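Local coordinates for tryptophan decarboxylase 1 (Oryza sativa subsp. japonica, PDB 6KHO), which decarboxylates tryptophan to tryptamine and 5-hydroxytryptophan to serotonin, using pyridoxal 5'-phosphate as cofactor, in rice serotonin biosynthesis, at residues Tyr61-Leu66 and Glu83-Val88; Phe101-Thr107 and Arg485-Ser491; His203-Tyr208 and Gly260-Val266. All blocks are in the same frame, centred on the assembly; numbering follows the deposited sequence.

Contact 1: Tyr61-Leu66 and Glu83-Val88; sequences YLQDEL and ELRSSV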
loop_
_atom_site.group_PDB
_atom_site.type_symbol
_atom_site.label_atom_id
_atom_site.label_comp_id
_atom_site.label_asym_id
_atom_site.label_seq_id
_atom_site.Cartn_x
_atom_site.Cartn_y
_atom_site.Cartn_z
ATOM N N TYR A 61 7.361 -16.005 20.535
ATOM C CA TYR A 61 6.585 -15.899 21.765
ATOM C C TYR A 61 5.094 -15.728 21.491
ATOM O O TYR A 61 4.260 -16.199 22.279
ATOM C CB TYR A 61 7.109 -14.733 22.610
ATOM C CG TYR A 61 6.434 -13.418 22.301
ATOM C CD1 TYR A 61 6.886 -12.607 21.263
ATOM C CD2 TYR A 61 5.339 -12.990 23.041
ATOM C CE1 TYR A 61 6.267 -11.403 20.978
ATOM C CE2 TYR A 61 4.708 -11.795 22.760
ATOM C CZ TYR A 61 5.174 -11.004 21.732
ATOM O OH TYR A 61 4.535 -9.817 21.465
ATOM N N LEU A 62 4.732 -15.072 20.378
ATOM C CA LEU A 62 3.355 -14.604 20.227
ATOM C C LEU A 62 2.389 -15.766 20.048
ATOM O O LEU A 62 1.371 -15.848 20.749
ATOM C CB LEU A 62 3.232 -13.623 19.055
ATOM C CG LEU A 62 1.865 -12.923 19.093
ATOM C CD1 LEU A 62 1.744 -12.092 20.373
ATOM C CD2 LEU A 62 1.611 -12.052 17.856
ATOM N N GLN A 63 2.679 -16.670 19.109
ATOM C CA GLN A 63 1.813 -17.831 18.945
ATOM C C GLN A 63 1.752 -18.682 20.218
ATOM O O GLN A 63 0.726 -19.318 20.485
ATOM C CB GLN A 63 2.267 -18.680 17.764
ATOM C CG GLN A 63 1.358 -19.879 17.529
ATOM C CD GLN A 63 1.641 -20.639 16.242
ATOM O OE1 GLN A 63 1.493 -20.102 15.141
ATOM N NE2 GLN A 63 2.019 -21.914 16.376
ATOM N N ASP A 64 2.834 -18.727 21.000
ATOM C CA ASP A 64 2.771 -19.398 22.299
ATOM C C ASP A 64 1.663 -18.811 23.166
ATOM O O ASP A 64 0.878 -19.555 23.767
ATOM C CB ASP A 64 4.114 -19.293 23.029
ATOM C CG ASP A 64 5.227 -20.079 22.344
ATOM O OD1 ASP A 64 4.925 -20.928 21.482
ATOM O OD2 ASP A 64 6.402 -19.843 22.683
ATOM N N GLU A 65 1.572 -17.478 23.228
ATOM C CA GLU A 65 0.621 -16.810 24.119
ATOM C C GLU A 65 -0.785 -16.767 23.533
ATOM O O GLU A 65 -1.741 -17.237 24.155
ATOM C CB GLU A 65 1.099 -15.401 24.423
ATOM C CG GLU A 65 2.364 -15.396 25.206
ATOM C CD GLU A 65 2.663 -14.048 25.743
ATOM O OE1 GLU A 65 1.773 -13.178 25.656
ATOM O OE2 GLU A 65 3.773 -13.857 26.262
ATOM N N LEU A 66 -0.949 -16.179 22.354
ATOM C CA LEU A 66 -2.211 -16.384 21.667
ATOM C C LEU A 66 -2.225 -17.842 21.246
ATOM O O LEU A 66 -1.331 -18.604 21.593
ATOM C CB LEU A 66 -2.358 -15.361 20.542
ATOM C CG LEU A 66 -1.862 -13.990 21.012
ATOM C CD1 LEU A 66 -1.807 -12.986 19.874
ATOM C CD2 LEU A 66 -2.712 -13.452 22.151
ATOM N N GLU A 83 -5.906 -8.868 25.409
ATOM C CA GLU A 83 -4.786 -9.546 24.750
ATOM C C GLU A 83 -3.870 -8.561 24.037
ATOM O O GLU A 83 -2.651 -8.759 24.016
ATOM C CB GLU A 83 -5.311 -10.619 23.792
ATOM C CG GLU A 83 -6.169 -11.665 24.544
ATOM C CD GLU A 83 -6.548 -12.877 23.705
ATOM O OE1 GLU A 83 -6.457 -12.813 22.463
ATOM O OE2 GLU A 83 -6.949 -13.904 24.294
ATOM N N LEU A 84 -4.425 -7.488 23.472
ATOM C CA LEU A 84 -3.585 -6.408 22.965
ATOM C C LEU A 84 -2.643 -5.892 24.049
ATOM O O LEU A 84 -1.433 -5.750 23.827
ATOM C CB LEU A 84 -4.464 -5.271 22.437
ATOM C CG LEU A 84 -3.706 -4.036 21.975
ATOM C CD1 LEU A 84 -2.954 -4.338 20.681
ATOM C CD2 LEU A 84 -4.663 -2.867 21.798
ATOM N N ARG A 85 -3.182 -5.599 25.232
ATOM C CA ARG A 85 -2.361 -5.011 26.284
ATOM C C ARG A 85 -1.395 -6.023 26.889
ATOM O O ARG A 85 -0.287 -5.646 27.289
ATOM C CB ARG A 85 -3.242 -4.410 27.382
ATOM C CG ARG A 85 -4.207 -3.340 26.885
ATOM C CD ARG A 85 -5.256 -2.978 27.922
ATOM N NE ARG A 85 -5.110 -1.585 28.335
ATOM C CZ ARG A 85 -5.944 -0.599 28.001
ATOM N NH1 ARG A 85 -7.014 -0.846 27.244
ATOM N NH2 ARG A 85 -5.705 0.638 28.434
ATOM N N SER A 86 -1.794 -7.295 26.968
ATOM C CA SER A 86 -1.014 -8.315 27.669
ATOM C C SER A 86 0.054 -8.966 26.802
ATOM O O SER A 86 1.143 -9.272 27.299
ATOM C CB SER A 86 -1.928 -9.421 28.206
ATOM O OG SER A 86 -2.775 -8.930 29.217
ATOM N N SER A 87 -0.240 -9.212 25.523
ATOM C CA SER A 87 0.644 -9.997 24.675
ATOM C C SER A 87 1.251 -9.220 23.517
ATOM O O SER A 87 2.359 -9.550 23.088
ATOM C CB SER A 87 -0.106 -11.207 24.114
ATOM O OG SER A 87 -0.520 -12.068 25.162
ATOM N N VAL A 88 0.567 -8.198 23.003
ATOM C CA VAL A 88 1.080 -7.441 21.863
ATOM C C VAL A 88 1.978 -6.300 22.330
ATOM O O VAL A 88 3.163 -6.246 21.976
ATOM C CB VAL A 88 -0.077 -6.914 20.995
ATOM C CG1 VAL A 88 0.459 -6.036 19.857
ATOM C CG2 VAL A 88 -0.935 -8.076 20.478
#

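Contact 2: Phe101-Thr107 and Arg485-Ser491; sequences FAFFPST and RFAVGSS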
loop_
_atom_site.group_PDB
_atom_site.type_symbol
_atom_site.label_atom_id
_atom_site.label_comp_id
_atom_site.label_asym_id
_atom_site.label_seq_id
_atom_site.Cartn_x
_atom_site.Cartn_y
_atom_site.Cartn_z
ATOM N N PHE A 101 15.180 6.828 19.188
ATOM C CA PHE A 101 16.137 7.691 18.492
ATOM C C PHE A 101 16.666 7.079 17.198
ATOM O O PHE A 101 17.662 7.573 16.660
ATOM C CB PHE A 101 17.333 8.028 19.398
ATOM C CG PHE A 101 16.957 8.632 20.727
ATOM C CD1 PHE A 101 16.366 9.885 20.801
ATOM C CD2 PHE A 101 17.222 7.958 21.905
ATOM C CE1 PHE A 101 16.029 10.443 22.025
ATOM C CE2 PHE A 101 16.890 8.519 23.134
ATOM C CZ PHE A 101 16.300 9.763 23.191
ATOM N N ALA A 102 16.044 6.018 16.692
ATOM C CA ALA A 102 16.562 5.241 15.579
ATOM C C ALA A 102 15.913 5.636 14.246
ATOM O O ALA A 102 14.851 6.268 14.200
ATOM C CB ALA A 102 16.349 3.750 15.848
ATOM N N PHE A 103 16.580 5.250 13.153
ATOM C CA PHE A 103 16.069 5.386 11.778
ATOM C C PHE A 103 15.648 6.839 11.554
ATOM O O PHE A 103 16.468 7.745 11.761
ATOM C CB PHE A 103 14.988 4.329 11.582
ATOM C CG PHE A 103 15.413 2.956 12.040
ATOM C CD1 PHE A 103 16.518 2.340 11.471
ATOM C CD2 PHE A 103 14.738 2.297 13.056
ATOM C CE1 PHE A 103 16.936 1.089 11.900
ATOM C CE2 PHE A 103 15.147 1.040 13.489
ATOM C CZ PHE A 103 16.245 0.437 12.908
ATOM N N PHE A 104 14.421 7.109 11.113
ATOM C CA PHE A 104 13.823 8.428 11.251
ATOM C C PHE A 104 12.495 8.273 11.988
ATOM O O PHE A 104 11.830 7.249 11.843
ATOM C CB PHE A 104 13.585 9.112 9.898
ATOM C CG PHE A 104 14.848 9.393 9.130
ATOM C CD1 PHE A 104 15.807 10.271 9.631
ATOM C CD2 PHE A 104 15.079 8.777 7.912
ATOM C CE1 PHE A 104 16.963 10.532 8.914
ATOM C CE2 PHE A 104 16.247 9.033 7.193
ATOM C CZ PHE A 104 17.188 9.902 7.704
ATOM N N PRO A 105 12.105 9.239 12.814
ATOM C CA PRO A 105 10.855 9.082 13.567
ATOM C C PRO A 105 9.655 8.998 12.635
ATOM O O PRO A 105 9.663 9.525 11.520
ATOM C CB PRO A 105 10.806 10.339 14.443
ATOM C CG PRO A 105 11.708 11.293 13.807
ATOM C CD PRO A 105 12.793 10.494 13.141
ATOM N N SER A 106 8.623 8.288 13.086
ATOM C CA SER A 106 7.342 8.261 12.385
ATOM C C SER A 106 6.460 9.291 13.083
ATOM O O SER A 106 5.690 8.956 13.984
ATOM C CB SER A 106 6.738 6.860 12.397
ATOM O OG SER A 106 6.659 6.335 13.718
ATOM N N THR A 107 6.592 10.562 12.684
ATOM C CA THR A 107 5.892 11.620 13.402
ATOM C C THR A 107 4.395 11.532 13.120
ATOM O O THR A 107 3.965 11.068 12.061
ATOM C CB THR A 107 6.444 13.011 13.043
ATOM O OG1 THR A 107 6.181 13.350 11.665
ATOM C CG2 THR A 107 7.958 13.070 13.298
ATOM N N ARG A 485 23.827 6.802 15.014
ATOM C CA ARG A 485 22.846 7.798 14.602
ATOM C C ARG A 485 21.991 8.230 15.790
ATOM O O ARG A 485 21.579 7.404 16.612
ATOM C CB ARG A 485 21.946 7.242 13.495
ATOM C CG ARG A 485 22.667 6.913 12.202
ATOM C CD ARG A 485 21.745 6.182 11.233
ATOM N NE ARG A 485 20.890 7.092 10.469
ATOM C CZ ARG A 485 19.652 7.434 10.824
ATOM N NH1 ARG A 485 19.113 6.963 11.949
ATOM N NH2 ARG A 485 18.949 8.262 10.057
ATOM N N PHE A 486 21.725 9.535 15.870
ATOM C CA PHE A 486 20.791 10.118 16.833
ATOM C C PHE A 486 19.761 10.929 16.043
ATOM O O PHE A 486 20.020 12.077 15.664
ATOM C CB PHE A 486 21.519 10.987 17.863
ATOM C CG PHE A 486 20.710 11.259 19.104
ATOM C CD1 PHE A 486 20.612 10.306 20.110
ATOM C CD2 PHE A 486 20.041 12.466 19.261
ATOM C CE1 PHE A 486 19.871 10.555 21.253
ATOM C CE2 PHE A 486 19.290 12.724 20.400
ATOM C CZ PHE A 486 19.203 11.768 21.399
ATOM N N ALA A 487 18.596 10.327 15.789
ATOM C CA ALA A 487 17.561 10.920 14.947
ATOM C C ALA A 487 16.477 11.508 15.846
ATOM O O ALA A 487 15.684 10.769 16.441
ATOM C CB ALA A 487 16.990 9.878 13.987
ATOM N N VAL A 488 16.456 12.831 15.932
ATOM C CA VAL A 488 15.557 13.576 16.805
ATOM C C VAL A 488 14.201 13.723 16.126
ATOM O O VAL A 488 14.125 13.842 14.898
ATOM C CB VAL A 488 16.179 14.952 17.124
ATOM C CG1 VAL A 488 15.134 15.940 17.608
ATOM C CG2 VAL A 488 17.322 14.818 18.139
ATOM N N GLY A 489 13.119 13.697 16.916
ATOM C CA GLY A 489 11.836 14.151 16.411
ATOM C C GLY A 489 10.611 13.294 16.677
ATOM O O GLY A 489 9.513 13.644 16.226
ATOM N N SER A 490 10.767 12.169 17.372
ATOM C CA SER A 490 9.598 11.431 17.842
ATOM C C SER A 490 8.576 12.401 18.432
ATOM O O SER A 490 8.935 13.319 19.171
ATOM C CB SER A 490 10.019 10.393 18.882
ATOM O OG SER A 490 8.897 9.676 19.356
ATOM N N SER A 491 7.303 12.235 18.048
ATOM C CA SER A 491 6.327 13.298 18.293
ATOM C C SER A 491 6.169 13.615 19.787
ATOM O O SER A 491 5.946 14.775 20.159
ATOM C CB SER A 491 4.980 12.925 17.675
ATOM O OG SER A 491 5.086 12.940 16.253
HETATM O O HOH W 1 19.886 5.640 16.161
HETATM O O HOH W 2 14.038 8.529 15.321
HETATM O O HOH W 3 19.464 4.471 13.517
HETATM O O HOH W 4 6.733 9.782 16.411
#

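Contact 3: His203-Tyr208 and Gly260-Val266; sequences HRLAVY and GLVPTYV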
loop_
_atom_site.group_PDB
_atom_site.type_symbol
_atom_site.label_atom_id
_atom_site.label_comp_id
_atom_site.label_asym_id
_atom_site.label_seq_id
_atom_site.Cartn_x
_atom_site.Cartn_y
_atom_site.Cartn_z
ATOM N N HIS A 203 18.636 -5.490 -21.523
ATOM C CA HIS A 203 19.951 -5.694 -20.919
ATOM C C HIS A 203 20.958 -4.609 -21.299
ATOM O O HIS A 203 22.086 -4.630 -20.799
ATOM C CB HIS A 203 20.497 -7.071 -21.298
ATOM C CG HIS A 203 21.051 -7.132 -22.685
ATOM N ND1 HIS A 203 20.249 -7.101 -23.807
ATOM C CD2 HIS A 203 22.324 -7.208 -23.135
ATOM C CE1 HIS A 203 21.005 -7.155 -24.888
ATOM N NE2 HIS A 203 22.270 -7.219 -24.509
ATOM N N ARG A 204 20.581 -3.653 -22.143
ATOM C CA ARG A 204 21.463 -2.548 -22.476
ATOM C C ARG A 204 21.149 -1.261 -21.722
ATOM O O ARG A 204 21.905 -0.293 -21.853
ATOM C CB ARG A 204 21.422 -2.280 -23.985
ATOM C CG ARG A 204 22.088 -3.375 -24.815
ATOM C CD ARG A 204 22.404 -2.902 -26.235
ATOM N NE ARG A 204 21.265 -2.236 -26.873
ATOM C CZ ARG A 204 21.218 -0.939 -27.184
ATOM N NH1 ARG A 204 22.252 -0.145 -26.924
ATOM N NH2 ARG A 204 20.136 -0.428 -27.766
ATOM N N LEU A 205 20.069 -1.217 -20.934
ATOM C CA LEU A 205 19.731 -0.022 -20.169
ATOM C C LEU A 205 20.551 0.047 -18.886
ATOM O O LEU A 205 20.760 -0.962 -18.209
ATOM C CB LEU A 205 18.233 -0.002 -19.821
ATOM C CG LEU A 205 17.221 -0.175 -20.964
ATOM C CD1 LEU A 205 15.802 0.178 -20.491
ATOM C CD2 LEU A 205 17.591 0.683 -22.174
ATOM N N ALA A 206 20.984 1.248 -18.532
ATOM C CA ALA A 206 21.746 1.450 -17.310
ATOM C C ALA A 206 21.079 2.502 -16.437
ATOM O O ALA A 206 20.459 3.442 -16.941
ATOM C CB ALA A 206 23.188 1.880 -17.613
ATOM N N VAL A 207 21.233 2.342 -15.113
ATOM C CA VAL A 207 20.686 3.266 -14.126
ATOM C C VAL A 207 21.761 3.585 -13.092
ATOM O O VAL A 207 22.705 2.817 -12.885
ATOM C CB VAL A 207 19.413 2.713 -13.433
ATOM C CG1 VAL A 207 18.376 2.323 -14.462
ATOM C CG2 VAL A 207 19.742 1.521 -12.547
ATOM N N TYR A 208 21.597 4.741 -12.436
ATOM C CA TYR A 208 22.648 5.362 -11.634
ATOM C C TYR A 208 22.103 5.928 -10.329
ATOM O O TYR A 208 21.064 6.596 -10.311
ATOM C CB TYR A 208 23.337 6.505 -12.402
ATOM C CG TYR A 208 23.765 6.079 -13.779
ATOM C CD1 TYR A 208 22.851 6.050 -14.827
ATOM C CD2 TYR A 208 25.078 5.677 -14.034
ATOM C CE1 TYR A 208 23.216 5.630 -16.082
ATOM C CE2 TYR A 208 25.459 5.257 -15.304
ATOM C CZ TYR A 208 24.517 5.240 -16.320
ATOM O OH TYR A 208 24.854 4.836 -17.588
ATOM N N GLY A 260 27.980 1.533 -25.736
ATOM C CA GLY A 260 26.752 1.076 -26.346
ATOM C C GLY A 260 25.592 0.852 -25.400
ATOM O O GLY A 260 24.549 0.355 -25.840
ATOM N N LEU A 261 25.737 1.173 -24.117
ATOM C CA LEU A 261 24.603 1.077 -23.201
ATOM C C LEU A 261 23.756 2.346 -23.276
ATOM O O LEU A 261 24.206 3.389 -23.756
ATOM C CB LEU A 261 25.083 0.861 -21.767
ATOM C CG LEU A 261 25.953 -0.376 -21.543
ATOM C CD1 LEU A 261 26.464 -0.415 -20.110
ATOM C CD2 LEU A 261 25.163 -1.634 -21.882
ATOM N N VAL A 262 22.526 2.256 -22.768
ATOM C CA VAL A 262 21.601 3.389 -22.780
ATOM C C VAL A 262 21.384 3.901 -21.360
ATOM O O VAL A 262 20.649 3.262 -20.583
ATOM C CB VAL A 262 20.257 3.003 -23.414
ATOM C CG1 VAL A 262 19.334 4.210 -23.477
ATOM C CG2 VAL A 262 20.466 2.372 -24.792
ATOM N N PRO A 263 21.994 5.025 -20.976
ATOM C CA PRO A 263 21.716 5.601 -19.655
ATOM C C PRO A 263 20.265 6.043 -19.582
ATOM O O PRO A 263 19.787 6.803 -20.427
ATOM C CB PRO A 263 22.677 6.792 -19.567
ATOM C CG PRO A 263 23.724 6.510 -20.611
ATOM C CD PRO A 263 23.017 5.793 -21.707
ATOM N N THR A 264 19.571 5.563 -18.555
ATOM C CA THR A 264 18.116 5.568 -18.545
ATOM C C THR A 264 17.508 6.376 -17.406
ATOM O O THR A 264 16.470 7.012 -17.614
ATOM C CB THR A 264 17.599 4.118 -18.501
ATOM O OG1 THR A 264 17.930 3.455 -19.735
ATOM C CG2 THR A 264 16.083 4.054 -18.280
ATOM N N TYR A 265 18.151 6.429 -16.240
ATOM C CA TYR A 265 17.497 6.911 -15.025
ATOM C C TYR A 265 18.565 7.184 -13.978
ATOM O O TYR A 265 19.483 6.377 -13.802
ATOM C CB TYR A 265 16.491 5.865 -14.533
ATOM C CG TYR A 265 15.628 6.196 -13.314
ATOM C CD1 TYR A 265 16.168 6.284 -12.038
ATOM C CD2 TYR A 265 14.247 6.330 -13.452
ATOM C CE1 TYR A 265 15.339 6.543 -10.924
ATOM C CE2 TYR A 265 13.415 6.583 -12.355
ATOM C CZ TYR A 265 13.965 6.693 -11.101
ATOM O OH TYR A 265 13.117 6.905 -10.022
ATOM N N VAL A 266 18.448 8.327 -13.305
ATOM C CA VAL A 266 19.325 8.699 -12.197
ATOM C C VAL A 266 18.462 9.010 -10.973
ATOM O O VAL A 266 17.481 9.750 -11.075
ATOM C CB VAL A 266 20.199 9.924 -12.546
ATOM C CG1 VAL A 266 21.093 10.285 -11.383
ATOM C CG2 VAL A 266 21.042 9.684 -13.826
#

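Contact 1: Tyr61-Leu66 and Glu83-Val88
Two short hydrogen bonds, both centred on Ser87, tie the helix 61-65 to the last turn of helix 77-88. The hydroxyl of Ser87 donates to Glu65, with Ser87 OG 2.6 Å from Glu65 OE1, and the backbone of the same serine receives the phenol of Tyr61, whose OH lies 2.7 Å from Ser87 O. That carbonyl sits at the ring edge, close to the plane of the tyrosine, where the phenol OH can reach it directly. The turn that carries Ser87 is wider than an alpha turn, taking a pi-type form over 84-88 in which Val88 N is only weakly bonded to Glu83 O (3.4 Å). The two short helical segments approach with axes 10.6 Å apart and N-to-C directions at 134°, a wide, obliquely antiparallel spacing that long side chains must bridge. They belong to the N-terminal helices, which, as in other group II decarboxylases, reach across the dimer. Here, Leu62 N bonds to Glu137 of the second subunit, and Glu83 forms a salt bridge with Arg394 of that subunit. Packing completes the junction. Leu62 CD1 comes within 4.3 Å of Ser87 CB. Leu66, the first residue to leave helical geometry after 61-65, swings its end inward so that Leu66 CD2 lies 4.0 Å from Ser87 CB and 3.8 Å from Glu83 OE1; Leu66 also packs on Met138 of the second subunit.

Contact 2: Phe101-Thr107 and Arg485-Ser491
Arg485, near the end of strand 481-487, serves the loop 101-107 chiefly through one carbonyl: Phe103 O accepts from Arg485 NH1 (2.8 Å) and Arg485 NH2 (3.1 Å). Arg485 NH1 and Phe103 N, both donors, share an accepting water at 3.0 Å. Arg485 NE and NH2 also bond to Ser274 O and Thr273 O. Its guanidinium lies over the face of Phe104 in a cation-pi contact, Arg485 CZ 4.9 Å from the Phe104 ring centroid; Phe104 touches PLP and binds serotonin, so the arginine probably supports a pocket residue. Ala487 N donates to Phe101 O (3.0 Å). Waters bridge Phe101 O with Arg485 O, Ala102 O with Ala487 O, and Ser106 O with Ser491 N. Thr107 OG1 is engaged by Met333 N and Lys330 O, Ser491 OG by Asn108 N. Pro105 CG packs 3.7 Å from Gly489 C, where a CB would be tight. Phe101 and Phe486 stack offset against Ala501 of helix 495-513, and strand 481-487 runs between 435-440 and 474-478 in the antiparallel sheet.

Contact 3: His203-Tyr208 and Gly260-Val266
Strands 205-208 and 262-266 run parallel in the sense of their N-to-C directions, with local axes 4.5 Å apart at their closest and inclined by 43°. Val262 N donates to Arg204 O (2.8 Å), Ala206 N to Val262 O (2.9 Å), and Thr264 N to Ala206 O (2.8 Å). Beyond this the register slips: Ala206 pairs with Pro263 but Tyr208 with Val266, so Thr264 is an extra residue, a beta bulge, its psi of -33° far from an extended value. Tyr208 N then bonds to Tyr265 O (3.0 Å), whereas Tyr265 N finds no partner. Thr264 OG1 turns back on its own strand to Val262 O (2.9 Å), a carbonyl that accepts Ala206 N as well. Leu205 and Val207 share a face with Val262 and Tyr265: Leu205 CD2 meets Val262 CB at 3.7 Å and Val207 CG1 meets Tyr265 CB at 4.0 Å, with helix 175-194 covering Leu205 and Tyr265. On the other face, Tyr208 CE1 rests 3.7 Å from Pro263 CB, and its hydroxyl bonds to Asp256. Gly260, with positive phi, closes helix 246-258 in a Schellman motif, after which the chain enters strand 262-269. The two strands are neighbours in a seven-stranded, mostly parallel sheet with one antiparallel strand, 339-343, flanked by helix 175-194 and, on the opposite face, helix 246-258, as in the large domain of fold-type I PLP enzymes.

How the contacts relate
Contact 2 reaches the cofactor: the side chain of Phe104 lies about 3 Å from PLP and about 4 Å from that of Lys330, the cofactor-attachment residue, not linked here. Contact 3 joins two strands of the central sheet farther off, the side chain of Tyr265 being about 11 Å from PLP. Contact 1 stands away from the annotated sites, among the N-terminal helices, but like contact 2 it touches the second subunit. Centre to centre, contacts 1 and 2 are about 27 Å apart, contacts 2 and 3 about 36 Å, and contacts 1 and 3 about 49 Å. Contact 2 joins segments 378 positions apart at the closest ends, and contact 3 falls within that span.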